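Local coordinates for acyl-CoA dehydrogenase FadE3 (Mycobacterium smegmatis, PDB 4IV6), which is a flavoprotein of the acyl-CoA dehydrogenase family that holds dihydroflavine-adenine dinucleotide and assembles from four chains, at residues M138-R143 with V167-K172; D147-N152 with V223-G228; D20-Q25 with L78-M83. One frame throughout, in Å; residues are numbered along the deposited sequence. Where two conformers were deposited one is given.

Contact 1 of 3, residues M138-R143 with V167-K172; sequences MRTVAR and VALMCK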
ATOM      1  N   MET B 138       0.868 -16.160  31.412  1.00 16.64           N
ATOM      2  CA  MET B 138       0.748 -15.179  32.477  1.00 16.15           C
ATOM      3  C   MET B 138       1.226 -15.750  33.818  1.00 16.72           C
ATOM      4  O   MET B 138       1.145 -16.961  34.063  1.00 17.24           O
ATOM      5  CB  MET B 138      -0.680 -14.669  32.611  1.00 16.63           C
ATOM      6  CG  MET B 138      -1.713 -15.704  33.105  1.00 17.60           C
ATOM      7  SD  MET B 138      -3.341 -14.968  33.419  1.00 18.58           S
ATOM      8  CE  MET B 138      -3.840 -14.508  31.774  1.00 18.51           C
ATOM      9  N   ARG B 139       1.715 -14.863  34.663  1.00 16.56           N
ATOM     10  CA  ARG B 139       2.314 -15.245  35.941  1.00 17.39           C
ATOM     11  C   ARG B 139       1.383 -14.936  37.119  1.00 16.26           C
ATOM     12  O   ARG B 139       1.583 -15.454  38.228  1.00 15.67           O
ATOM     13  CB  ARG B 139       3.662 -14.538  36.071  1.00 19.42           C
ATOM     14  CG  ARG B 139       4.662 -14.980  34.995  1.00 22.53           C
ATOM     15  CD  ARG B 139       5.947 -14.180  35.082  1.00 26.22           C
ATOM     16  NE  ARG B 139       6.589 -14.342  36.389  1.00 31.87           N
ATOM     17  CZ  ARG B 139       7.678 -13.688  36.798  1.00 37.63           C
ATOM     18  NH1 ARG B 139       8.292 -12.798  36.003  1.00 38.82           N
ATOM     19  NH2 ARG B 139       8.167 -13.942  38.012  1.00 40.25           N
ATOM     20  N   THR B 140       0.341 -14.136  36.894  1.00 14.68           N
ATOM     21  CA  THR B 140      -0.555 -13.803  37.988  1.00 14.29           C
ATOM     22  C   THR B 140      -1.374 -15.025  38.369  1.00 14.76           C
ATOM     23  O   THR B 140      -2.089 -15.614  37.539  1.00 14.38           O
ATOM     24  CB  THR B 140      -1.442 -12.596  37.665  1.00 13.94           C
ATOM     25  OG1 THR B 140      -0.639 -11.441  37.296  1.00 13.75           O
ATOM     26  CG2 THR B 140      -2.294 -12.245  38.861  1.00 14.02           C
ATOM     27  N   VAL B 141      -1.289 -15.381  39.643  1.00 15.67           N
ATOM     28  CA  VAL B 141      -1.933 -16.564  40.200  1.00 16.61           C
ATOM     29  C   VAL B 141      -2.890 -16.193  41.329  1.00 16.91           C
ATOM     30  O   VAL B 141      -2.655 -15.218  42.069  1.00 16.40           O
ATOM     31  CB  VAL B 141      -0.912 -17.579  40.783  1.00 17.76           C
ATOM     32  CG1 VAL B 141      -0.064 -18.184  39.689  1.00 18.26           C
ATOM     33  CG2 VAL B 141      -0.025 -16.953  41.863  1.00 18.44           C
ATOM     34  N   ALA B 142      -3.956 -16.982  41.463  1.00 17.31           N
ATOM     35  CA  ALA B 142      -4.892 -16.821  42.544  1.00 18.29           C
ATOM     36  C   ALA B 142      -5.097 -18.185  43.173  1.00 20.48           C
ATOM     37  O   ALA B 142      -5.650 -19.091  42.549  1.00 21.83           O
ATOM     38  CB  ALA B 142      -6.187 -16.259  42.025  1.00 18.04           C
ATOM     39  N   ARG B 143      -4.625 -18.330  44.397  1.00 22.05           N
ATOM     40  CA  ARG B 143      -4.618 -19.623  45.060  0.50 24.20           C
ATOM     41  C   ARG B 143      -5.619 -19.639  46.211  1.00 24.98           C
ATOM     42  O   ARG B 143      -5.656 -18.730  47.040  1.00 23.01           O
ATOM     43  CB  ARG B 143      -3.194 -19.939  45.507  0.50 25.50           C
ATOM     44  CG  ARG B 143      -3.039 -20.598  46.852  0.50 27.63           C
ATOM     45  CD  ARG B 143      -1.558 -20.776  47.139  0.50 28.61           C
ATOM     46  NE  ARG B 143      -1.113 -22.151  46.946  0.50 29.85           N
ATOM     47  CZ  ARG B 143      -0.614 -22.894  47.918  0.50 30.55           C
ATOM     48  NH1 ARG B 143      -0.219 -24.138  47.674  0.50 30.95           N
ATOM     49  NH2 ARG B 143      -0.505 -22.367  49.132  0.50 30.98           N
ATOM     50  N   VAL B 167     -11.980  -4.448  39.150  1.00 16.80           N
ATOM     51  CA  VAL B 167     -11.086  -4.874  38.074  1.00 16.36           C
ATOM     52  C   VAL B 167     -11.390  -6.348  37.777  1.00 15.63           C
ATOM     53  O   VAL B 167     -11.404  -7.184  38.684  1.00 16.16           O
ATOM     54  CB  VAL B 167      -9.612  -4.641  38.482  1.00 16.81           C
ATOM     55  CG1 VAL B 167      -8.658  -5.195  37.426  1.00 17.39           C
ATOM     56  CG2 VAL B 167      -9.347  -3.157  38.707  1.00 16.84           C
ATOM     57  N   ALA B 168     -11.725  -6.639  36.530  1.00 15.08           N
ATOM     58  CA  ALA B 168     -11.894  -8.004  36.075  1.00 14.93           C
ATOM     59  C   ALA B 168     -10.509  -8.560  35.735  1.00 14.23           C
ATOM     60  O   ALA B 168      -9.928  -8.250  34.697  1.00 13.53           O
ATOM     61  CB  ALA B 168     -12.819  -8.067  34.874  1.00 15.18           C
ATOM     62  N   LEU B 169      -9.995  -9.390  36.632  1.00 14.23           N
ATOM     63  CA  LEU B 169      -8.608  -9.833  36.584  1.00 13.90           C
ATOM     64  C   LEU B 169      -8.524 -11.239  36.033  1.00 14.34           C
ATOM     65  O   LEU B 169      -9.034 -12.164  36.654  1.00 14.50           O
ATOM     66  CB  LEU B 169      -8.022  -9.841  37.993  1.00 13.89           C
ATOM     67  CG  LEU B 169      -6.544 -10.198  38.119  1.00 13.86           C
ATOM     68  CD1 LEU B 169      -5.654  -9.088  37.548  1.00 13.92           C
ATOM     69  CD2 LEU B 169      -6.194 -10.424  39.570  1.00 14.59           C
ATOM     70  N   MET B 170      -7.849 -11.412  34.902  1.00 14.79           N
ATOM     71  CA  MET B 170      -7.621 -12.754  34.366  1.00 15.69           C
ATOM     72  C   MET B 170      -6.357 -13.269  35.020  1.00 15.12           C
ATOM     73  O   MET B 170      -5.314 -12.594  34.998  1.00 15.05           O
ATOM     74  CB  MET B 170      -7.491 -12.737  32.850  1.00 17.29           C
ATOM     75  CG  MET B 170      -7.381 -14.132  32.227  1.00 19.67           C
ATOM     76  SD  MET B 170      -7.221 -14.100  30.418  1.00 22.56           S
ATOM     77  CE  MET B 170      -8.895 -13.839  29.942  1.00 23.61           C
ATOM     78  N   CYS B 171      -6.467 -14.441  35.631  1.00 14.77           N
ATOM     79  CA  CYS B 171      -5.388 -15.004  36.440  1.00 14.78           C
ATOM     80  C   CYS B 171      -5.470 -16.519  36.483  1.00 14.75           C
ATOM     81  O   CYS B 171      -6.466 -17.097  36.089  1.00 15.40           O
ATOM     82  CB  CYS B 171      -5.429 -14.419  37.842  1.00 14.82           C
ATOM     83  SG  CYS B 171      -7.002 -14.611  38.689  1.00 16.36           S
ATOM     84  N   LYS B 172      -4.387 -17.165  36.907  1.00 15.28           N
ATOM     85  CA  LYS B 172      -4.330 -18.612  36.992  1.00 15.73           C
ATOM     86  C   LYS B 172      -4.813 -19.098  38.344  1.00 16.05           C
ATOM     87  O   LYS B 172      -4.109 -18.951  39.359  1.00 15.57           O
ATOM     88  CB  LYS B 172      -2.908 -19.132  36.704  1.00 16.34           C
ATOM     89  CG  LYS B 172      -2.493 -19.000  35.229  1.00 16.60           C
ATOM     90  CD  LYS B 172      -1.073 -19.485  34.983  1.00 17.41           C
ATOM     91  CE  LYS B 172      -0.770 -19.508  33.495  1.00 17.68           C
ATOM     92  NZ  LYS B 172       0.667 -19.637  33.181  1.00 17.82           N
TER
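Lys172 crosses Met138 obliquely, its base lying beside Thr140 O. Its CB is 3.7 Å from Thr140 O, and chi1 of -71° sets CG anti to the carbonyl carbon. CG then passes Met138 CG, and beyond it the extended chain carries Lys172 CD within 3.5 Å of Met138 O. CE stays against both Met138 CG and Met138 O. At the tip, Lys172 NZ donates to Met138 O at 2.9 Å in the carbonyl plane; Gln136 O is its second acceptor, so two main-chain carbonyls grip the ammonium.

The lysine backbone makes a single bridge to Val141. Lys172 N gives a nearly straight bond to Thr140 O at 2.8 Å (175°), while Ala142 N reaches Lys172 O at 2.9 Å from above the carbonyl plane. Met138, bent at chi3, crosses Met170 at about a right angle, Met138 CE 3.6 Å from Met170 CG. Ala142 CB meets Cys171 SG.

Strands 141-145 and 166-172 cross steeply here, 70° between the short segments, joining two sheets of the beta-rich middle domain of the acyl-CoA dehydrogenase fold. Strand 184-190 packs on Ala142 and Cys171, and strand 148-159 on Met138 and Thr140.

Contact 2 of 3, residues D147-N152 with V223-G228; sequences DDYVIN and VSSLLG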
ATOM      1  N   ASP B 147     -11.795 -19.505  52.430  1.00 29.04           N
ATOM      2  CA  ASP B 147     -12.782 -18.883  51.568  1.00 29.35           C
ATOM      3  C   ASP B 147     -12.278 -17.641  50.889  1.00 26.68           C
ATOM      4  O   ASP B 147     -13.079 -16.818  50.467  1.00 25.18           O
ATOM      5  CB  ASP B 147     -14.045 -18.564  52.344  1.00 32.10           C
ATOM      6  CG  ASP B 147     -14.677 -19.810  52.947  1.00 35.04           C
ATOM      7  OD1 ASP B 147     -14.783 -20.852  52.250  1.00 36.24           O
ATOM      8  OD2 ASP B 147     -15.049 -19.730  54.126  1.00 38.12           O
ATOM      9  N   ASP B 148     -10.952 -17.529  50.764  1.00 24.73           N
ATOM     10  CA  ASP B 148     -10.314 -16.480  49.976  1.00 22.74           C
ATOM     11  C   ASP B 148      -9.529 -17.056  48.808  1.00 21.09           C
ATOM     12  O   ASP B 148      -9.077 -18.194  48.838  1.00 21.65           O
ATOM     13  CB  ASP B 148      -9.307 -15.664  50.812  1.00 23.03           C
ATOM     14  CG  ASP B 148      -9.965 -14.761  51.841  1.00 24.75           C
ATOM     15  OD1 ASP B 148     -11.110 -14.237  51.623  1.00 24.75           O
ATOM     16  OD2 ASP B 148      -9.285 -14.553  52.880  1.00 25.81           O
ATOM     17  N   TYR B 149      -9.358 -16.230  47.788  1.00 19.14           N
ATOM     18  CA  TYR B 149      -8.244 -16.373  46.868  1.00 18.48           C
ATOM     19  C   TYR B 149      -7.132 -15.442  47.351  1.00 17.72           C
ATOM     20  O   TYR B 149      -7.404 -14.325  47.787  1.00 17.98           O
ATOM     21  CB  TYR B 149      -8.632 -15.999  45.441  1.00 17.66           C
ATOM     22  CG  TYR B 149      -9.544 -16.985  44.743  1.00 18.48           C
ATOM     23  CD1 TYR B 149      -9.097 -18.237  44.356  1.00 18.78           C
ATOM     24  CD2 TYR B 149     -10.843 -16.628  44.415  1.00 18.87           C
ATOM     25  CE1 TYR B 149      -9.936 -19.116  43.667  1.00 20.14           C
ATOM     26  CE2 TYR B 149     -11.680 -17.501  43.743  1.00 20.14           C
ATOM     27  CZ  TYR B 149     -11.225 -18.736  43.367  1.00 20.36           C
ATOM     28  OH  TYR B 149     -12.100 -19.572  42.693  1.00 22.37           O
ATOM     29  N   VAL B 150      -5.901 -15.934  47.276  1.00 17.35           N
ATOM     30  CA  VAL B 150      -4.718 -15.150  47.496  1.00 16.97           C
ATOM     31  C   VAL B 150      -4.064 -14.898  46.152  1.00 15.97           C
ATOM     32  O   VAL B 150      -3.611 -15.833  45.487  1.00 16.20           O
ATOM     33  CB  VAL B 150      -3.710 -15.851  48.404  1.00 17.80           C
ATOM     34  CG1 VAL B 150      -2.560 -14.901  48.700  1.00 17.61           C
ATOM     35  CG2 VAL B 150      -4.391 -16.304  49.698  1.00 18.55           C
ATOM     36  N   ILE B 151      -4.008 -13.618  45.791  1.00 14.91           N
ATOM     37  CA  ILE B 151      -3.500 -13.176  44.492  1.00 14.18           C
ATOM     38  C   ILE B 151      -2.078 -12.631  44.601  1.00 13.80           C
ATOM     39  O   ILE B 151      -1.791 -11.733  45.429  1.00 13.03           O
ATOM     40  CB  ILE B 151      -4.415 -12.085  43.887  1.00 14.01           C
ATOM     41  CG1 ILE B 151      -5.884 -12.532  43.857  1.00 14.64           C
ATOM     42  CG2 ILE B 151      -3.982 -11.715  42.485  1.00 13.78           C
ATOM     43  CD1 ILE B 151      -6.862 -11.424  43.493  1.00 14.57           C
ATOM     44  N   ASN B 152      -1.211 -13.160  43.716  1.00 13.74           N
ATOM     45  CA  ASN B 152       0.136 -12.680  43.536  1.00 13.76           C
ATOM     46  C   ASN B 152       0.486 -12.515  42.074  1.00 13.52           C
ATOM     47  O   ASN B 152       0.193 -13.388  41.256  1.00 13.57           O
ATOM     48  CB  ASN B 152       1.115 -13.688  44.153  1.00 14.45           C
ATOM     49  CG  ASN B 152       1.113 -13.631  45.655  1.00 14.68           C
ATOM     50  OD1 ASN B 152       1.611 -12.672  46.227  1.00 14.56           O
ATOM     51  ND2 ASN B 152       0.535 -14.652  46.312  1.00 14.84           N
ATOM     52  N   VAL B 223     -13.643 -15.927  47.763  1.00 21.53           N
ATOM     53  CA  VAL B 223     -13.827 -16.841  46.608  1.00 22.21           C
ATOM     54  C   VAL B 223     -15.043 -16.491  45.776  1.00 22.28           C
ATOM     55  O   VAL B 223     -15.080 -16.798  44.582  1.00 21.15           O
ATOM     56  CB  VAL B 223     -13.837 -18.350  46.973  1.00 23.04           C
ATOM     57  CG1 VAL B 223     -12.461 -18.754  47.490  1.00 23.80           C
ATOM     58  CG2 VAL B 223     -14.937 -18.705  47.974  1.00 24.30           C
ATOM     59  N   SER B 224     -16.003 -15.777  46.383  1.00 22.68           N
ATOM     60  CA  SER B 224     -17.171 -15.266  45.648  1.00 23.14           C
ATOM     61  C   SER B 224     -16.805 -14.235  44.568  1.00 22.15           C
ATOM     62  O   SER B 224     -17.638 -13.874  43.740  1.00 22.00           O
ATOM     63  CB  SER B 224     -18.183 -14.674  46.640  1.00 24.84           C
ATOM     64  OG  SER B 224     -17.670 -13.487  47.236  1.00 25.49           O
ATOM     65  N   SER B 225     -15.553 -13.774  44.548  1.00 20.63           N
ATOM     66  CA  SER B 225     -15.100 -12.868  43.486  0.50 19.69           C
ATOM     67  C   SER B 225     -15.001 -13.550  42.125  1.00 19.53           C
ATOM     68  O   SER B 225     -14.893 -12.869  41.110  1.00 18.58           O
ATOM     69  CB  SER B 225     -13.727 -12.275  43.826  0.50 18.85           C
ATOM     70  OG  SER B 225     -12.759 -13.300  43.904  0.50 17.99           O
ATOM     71  N   LEU B 226     -15.001 -14.882  42.109  1.00 19.50           N
ATOM     72  CA  LEU B 226     -14.914 -15.641  40.870  1.00 19.60           C
ATOM     73  C   LEU B 226     -16.050 -15.254  39.961  1.00 20.06           C
ATOM     74  O   LEU B 226     -17.197 -15.179  40.392  1.00 21.09           O
ATOM     75  CB  LEU B 226     -14.977 -17.157  41.142  1.00 19.70           C
ATOM     76  CG  LEU B 226     -14.982 -18.042  39.890  1.00 19.90           C
ATOM     77  CD1 LEU B 226     -13.706 -17.917  39.045  1.00 18.96           C
ATOM     78  CD2 LEU B 226     -15.230 -19.488  40.270  1.00 20.71           C
ATOM     79  N   LEU B 227     -15.750 -14.984  38.699  1.00 20.14           N
ATOM     80  CA  LEU B 227     -16.810 -14.706  37.723  1.00 21.09           C
ATOM     81  C   LEU B 227     -17.358 -16.036  37.247  1.00 22.51           C
ATOM     82  O   LEU B 227     -16.663 -16.790  36.582  1.00 24.14           O
ATOM     83  CB  LEU B 227     -16.281 -13.896  36.539  1.00 20.45           C
ATOM     84  CG  LEU B 227     -17.291 -13.617  35.412  1.00 20.69           C
ATOM     85  CD1 LEU B 227     -18.376 -12.648  35.869  1.00 21.27           C
ATOM     86  CD2 LEU B 227     -16.554 -13.074  34.201  1.00 20.21           C
ATOM     87  N   GLY B 228     -18.604 -16.299  37.578  1.00 25.89           N
ATOM     88  CA  GLY B 228     -19.279 -17.563  37.274  1.00 27.83           C
ATOM     89  C   GLY B 228     -19.113 -18.555  38.411  1.00 28.51           C
ATOM     90  O   GLY B 228     -18.466 -18.251  39.426  1.00 27.92           O
TER
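Tyr149 has CG anti to the carbonyl carbon (chi1 -72°), which swings the ring off its strand and along the short 3-10 turn at 223-225. Val223 has the matching torsion: CG1 is anti to the carbonyl carbon (chi1 -66°) and CG2 takes the crowded place between N and C. Val223 CG1 therefore sits over one face of the Tyr149 ring, shifted toward the rim, in a CH-pi contact 4.1 Å from the ring centroid. The same methyl also packs on the peptide joining Asp147 to Asp148, and Val223 CG2 lies 3.6 Å from Asp147 O, so both methyls rest against the Asp147 carbonyl.

A main-chain hydrogen bond joins the valine to the turn before strand 148-159. Val223 N donates to Asp147 O over 2.9 Å with an N-H...O angle of 159°, approaching from above the carbonyl plane. Asp147 lies in the tight connection of the hairpin formed by strands 141-145 and 148-159; Val223 directly follows strand 219-222, which pairs antiparallel with strand 148-159. The contact lies where the chain leaves strand 219-222 of the antiparallel sheet of the middle domain and heads for helix 234-270.

The 3-10 turn itself is held by Leu226 N bonding to Val223 O (3.1 Å), while Ser225 OG bonds back to Pro222 O. Ser225 OG also comes to the ring edge near its plane, 3.9 Å from Tyr149 CD2. Leu226 CB meets the same edge farther out, 4.2 Å from Tyr149 CE2, and Leu226 CD2 lies 4.0 Å from Tyr149 OH. The phenol oxygen has its hydrogen bond with Glu231, beyond the turn, and Leu187 of strand 184-190 touches both Tyr149 and Leu226.

Contact 3 of 3, residues D20-Q25 with L78-M83; sequences DFVEKQ and LARGWM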
ATOM      1  N   ASP B  20     -23.550  16.583  20.489  1.00 22.69           N
ATOM      2  CA  ASP B  20     -23.648  17.938  21.026  0.50 24.09           C
ATOM      3  C   ASP B  20     -22.670  18.169  22.163  1.00 23.38           C
ATOM      4  O   ASP B  20     -22.031  19.208  22.236  1.00 24.55           O
ATOM      5  CB  ASP B  20     -25.069  18.218  21.505  0.50 25.83           C
ATOM      6  CG  ASP B  20     -26.006  18.442  20.366  0.50 27.61           C
ATOM      7  OD1 ASP B  20     -25.501  18.429  19.220  0.50 27.91           O
ATOM      8  OD2 ASP B  20     -27.217  18.652  20.599  0.50 29.48           O
ATOM      9  N   PHE B  21     -22.555  17.189  23.050  1.00 22.39           N
ATOM     10  CA  PHE B  21     -21.598  17.216  24.157  1.00 22.13           C
ATOM     11  C   PHE B  21     -20.186  17.348  23.604  1.00 21.51           C
ATOM     12  O   PHE B  21     -19.382  18.129  24.114  1.00 21.48           O
ATOM     13  CB  PHE B  21     -21.743  15.928  24.977  1.00 21.36           C
ATOM     14  CG  PHE B  21     -20.563  15.580  25.855  1.00 20.66           C
ATOM     15  CD1 PHE B  21     -20.283  16.305  26.984  1.00 21.87           C
ATOM     16  CD2 PHE B  21     -19.810  14.452  25.598  1.00 19.64           C
ATOM     17  CE1 PHE B  21     -19.209  15.957  27.806  1.00 21.60           C
ATOM     18  CE2 PHE B  21     -18.745  14.092  26.418  1.00 19.47           C
ATOM     19  CZ  PHE B  21     -18.458  14.835  27.526  1.00 20.05           C
ATOM     20  N   VAL B  22     -19.914  16.627  22.520  1.00 20.93           N
ATOM     21  CA  VAL B  22     -18.593  16.680  21.900  1.00 20.57           C
ATOM     22  C   VAL B  22     -18.337  18.073  21.297  1.00 21.76           C
ATOM     23  O   VAL B  22     -17.296  18.664  21.556  1.00 21.73           O
ATOM     24  CB  VAL B  22     -18.400  15.539  20.899  1.00 20.06           C
ATOM     25  CG1 VAL B  22     -17.240  15.818  19.929  1.00 20.68           C
ATOM     26  CG2 VAL B  22     -18.186  14.250  21.646  1.00 18.98           C
ATOM     27  N   GLU B  23     -19.289  18.581  20.526  1.00 22.65           N
ATOM     28  CA  GLU B  23     -19.156  19.880  19.910  1.00 24.83           C
ATOM     29  C   GLU B  23     -19.072  21.028  20.927  1.00 25.88           C
ATOM     30  O   GLU B  23     -18.237  21.875  20.785  1.00 26.30           O
ATOM     31  CB  GLU B  23     -20.303  20.148  18.932  1.00 26.43           C
ATOM     32  CG  GLU B  23     -20.333  19.230  17.718  1.00 26.01           C
ATOM     33  CD  GLU B  23     -19.115  19.443  16.840  1.00 26.71           C
ATOM     34  OE1 GLU B  23     -18.916  20.567  16.386  1.00 27.70           O
ATOM     35  OE2 GLU B  23     -18.331  18.489  16.680  1.00 25.76           O
ATOM     36  N   LYS B  24     -19.917  21.029  21.953  1.00 26.42           N
ATOM     37  CA  LYS B  24     -20.012  22.189  22.862  1.00 28.71           C
ATOM     38  C   LYS B  24     -19.105  22.097  24.088  1.00 27.95           C
ATOM     39  O   LYS B  24     -18.596  23.111  24.573  1.00 27.83           O
ATOM     40  CB  LYS B  24     -21.443  22.373  23.345  1.00 30.69           C
ATOM     41  CG  LYS B  24     -22.508  22.419  22.251  1.00 32.78           C
ATOM     42  CD  LYS B  24     -22.353  23.601  21.328  1.00 36.10           C
ATOM     43  CE  LYS B  24     -23.413  23.583  20.211  1.00 38.47           C
ATOM     44  NZ  LYS B  24     -24.806  23.711  20.720  1.00 39.07           N
ATOM     45  N   GLN B  25     -18.890  20.885  24.592  1.00 26.44           N
ATOM     46  CA  GLN B  25     -18.133  20.723  25.838  1.00 26.40           C
ATOM     47  C   GLN B  25     -16.747  20.152  25.634  1.00 24.87           C
ATOM     48  O   GLN B  25     -15.806  20.604  26.261  1.00 24.84           O
ATOM     49  CB  GLN B  25     -18.944  19.907  26.845  1.00 27.29           C
ATOM     50  CG  GLN B  25     -20.398  20.375  26.931  1.00 30.61           C
ATOM     51  CD  GLN B  25     -21.177  19.803  28.096  1.00 33.08           C
ATOM     52  OE1 GLN B  25     -20.689  19.746  29.208  1.00 35.60           O
ATOM     53  NE2 GLN B  25     -22.412  19.401  27.845  1.00 35.49           N
ATOM     54  N   LEU B  78     -17.981   9.927  20.680  1.00 14.86           N
ATOM     55  CA  LEU B  78     -17.048  10.256  21.749  1.00 14.77           C
ATOM     56  C   LEU B  78     -15.631  10.333  21.224  1.00 14.67           C
ATOM     57  O   LEU B  78     -14.916  11.325  21.482  1.00 14.31           O
ATOM     58  CB  LEU B  78     -17.137   9.225  22.866  1.00 14.66           C
ATOM     59  CG  LEU B  78     -18.340   9.304  23.781  1.00 15.04           C
ATOM     60  CD1 LEU B  78     -18.300   8.143  24.733  1.00 15.21           C
ATOM     61  CD2 LEU B  78     -18.337  10.606  24.555  1.00 15.80           C
ATOM     62  N   ALA B  79     -15.235   9.301  20.470  1.00 14.45           N
ATOM     63  CA  ALA B  79     -13.856   9.214  19.943  1.00 14.25           C
ATOM     64  C   ALA B  79     -13.528  10.267  18.921  1.00 14.94           C
ATOM     65  O   ALA B  79     -12.383  10.737  18.861  1.00 15.09           O
ATOM     66  CB  ALA B  79     -13.557   7.832  19.386  1.00 14.30           C
ATOM     67  N   ARG B  80     -14.525  10.649  18.122  1.00 15.04           N
ATOM     68  CA  ARG B  80     -14.398  11.762  17.236  1.00 16.10           C
ATOM     69  C   ARG B  80     -13.939  13.030  17.977  1.00 16.37           C
ATOM     70  O   ARG B  80     -13.040  13.737  17.519  1.00 16.19           O
ATOM     71  CB  ARG B  80     -15.725  11.982  16.531  1.00 16.87           C
ATOM     72  CG  ARG B  80     -15.789  13.144  15.555  1.00 18.04           C
ATOM     73  CD  ARG B  80     -17.242  13.266  15.062  1.00 18.91           C
ATOM     74  NE  ARG B  80     -17.422  14.557  14.422  1.00 20.73           N
ATOM     75  CZ  ARG B  80     -17.806  15.676  15.019  1.00 20.49           C
ATOM     76  NH1 ARG B  80     -17.879  16.757  14.282  1.00 22.59           N
ATOM     77  NH2 ARG B  80     -18.214  15.717  16.277  1.00 20.50           N
ATOM     78  N   GLY B  81     -14.539  13.308  19.131  1.00 16.21           N
ATOM     79  CA  GLY B  81     -14.083  14.447  19.942  1.00 16.27           C
ATOM     80  C   GLY B  81     -12.726  14.222  20.606  1.00 15.97           C
ATOM     81  O   GLY B  81     -11.849  15.076  20.577  1.00 15.97           O
ATOM     82  N   TRP B  82     -12.556  13.063  21.210  1.00 15.61           N
ATOM     83  CA  TRP B  82     -11.321  12.731  21.919  1.00 15.54           C
ATOM     84  C   TRP B  82     -11.312  11.238  22.196  1.00 15.00           C
ATOM     85  O   TRP B  82     -12.154  10.750  22.954  1.00 15.02           O
ATOM     86  CB  TRP B  82     -11.209  13.518  23.225  1.00 16.00           C
ATOM     87  CG  TRP B  82      -9.905  13.451  23.945  1.00 16.52           C
ATOM     88  CD1 TRP B  82      -8.719  12.925  23.498  1.00 16.68           C
ATOM     89  CD2 TRP B  82      -9.636  13.989  25.243  1.00 17.15           C
ATOM     90  NE1 TRP B  82      -7.735  13.118  24.444  1.00 17.46           N
ATOM     91  CE2 TRP B  82      -8.277  13.749  25.529  1.00 17.38           C
ATOM     92  CE3 TRP B  82     -10.419  14.654  26.194  1.00 17.56           C
ATOM     93  CZ2 TRP B  82      -7.684  14.144  26.727  1.00 17.93           C
ATOM     94  CZ3 TRP B  82      -9.817  15.043  27.385  1.00 18.14           C
ATOM     95  CH2 TRP B  82      -8.465  14.784  27.631  1.00 17.97           C
ATOM     96  N   MET B  83     -10.372  10.526  21.555  1.00 14.76           N
ATOM     97  CA  MET B  83     -10.300   9.070  21.641  0.50 14.41           C
ATOM     98  C   MET B  83     -10.343   8.621  23.102  1.00 14.16           C
ATOM     99  O   MET B  83     -11.003   7.635  23.447  1.00 13.38           O
ATOM    100  CB  MET B  83      -9.013   8.564  20.974  0.50 14.58           C
ATOM    101  CG  MET B  83      -8.908   7.041  20.883  0.50 14.45           C
ATOM    102  SD  MET B  83      -7.331   6.469  20.197  0.50 14.70           S
ATOM    103  CE  MET B  83      -6.233   6.763  21.582  0.50 14.90           C
TER
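The Phe21 ring meets the other helix by its edge: Leu78 CD2 lies in the ring plane, 4.0 Å from Phe21 CE2, and Gln25 NE2, one turn on along its own helix, is also in plane at the edge. Chi1 of 161° puts the ring anti to the backbone N, and Leu43, Thr46 and Met47 of helix 41-50 pack against it as well.

The second flat group, the Arg80 guanidinium, takes Glu23 OE2 at its end, close to its own plane. Both terminal nitrogens converge on that single oxygen, Arg80 NH2 at 2.8 Å and Arg80 NH1 at 3.0 Å from Glu23 OE2. NH2 meets the anti lone pair of Glu23 OE2, whereas NH1 comes from above the carboxylate plane; the two planes are turned 40° apart. The arginine reaches across with an extended chain from CG to NE, and the glutamate, bent at chi2, folds in to meet it. Lys27 also bridges OE2 and Glu262 of helix 234-270 bridges NH1, so the two acids probably offset the closeness of the like-charged Lys27 and Arg80.

Between the aromatic and the ion pair, Val22 points straight at the neighbouring helix. Val22 CG1, anti to the backbone N, presses on Gly81 CA at 3.4 Å, tighter than usual for two carbons, while CG2 faces Leu78 CA. With no side chain on Gly81, the backbones come to 5.4 Å between Val22 CA and Gly81 CA. Helix 68-81 ends here, and just beyond it Met83 packs on Tyr346 of a second subunit. Apolar contact on one flank and a salt bridge on the other, its arginine buried and its glutamate partly exposed, join helices 9-26 and 68-81 within the all-helical N-terminal domain of the acyl-CoA dehydrogenase fold.

Contact 3 closes first along the chain, joining two helices of the N-terminal domain. Contacts 1 and 2 follow, and their segments alternate: 138-143, 147-152, 167-172, 223-228. Their centres are 10 Å apart, and they touch through the hairpin of strands 141-145 and 148-159, where Arg143 O and Val150 N lie 2.8 Å apart in a probable hydrogen bond. Both therefore reach the same sheet through neighbouring strands, contact 1 tying it to strand 166-172 and contact 2 to the exit toward helix 234-270. Contact 3 lies on the opposite side of the chain's centre, its centre about 35 Å and 39 Å from those of contacts 1 and 2; it belongs to the helical domain, they to the region of the beta domain, with no touch between them.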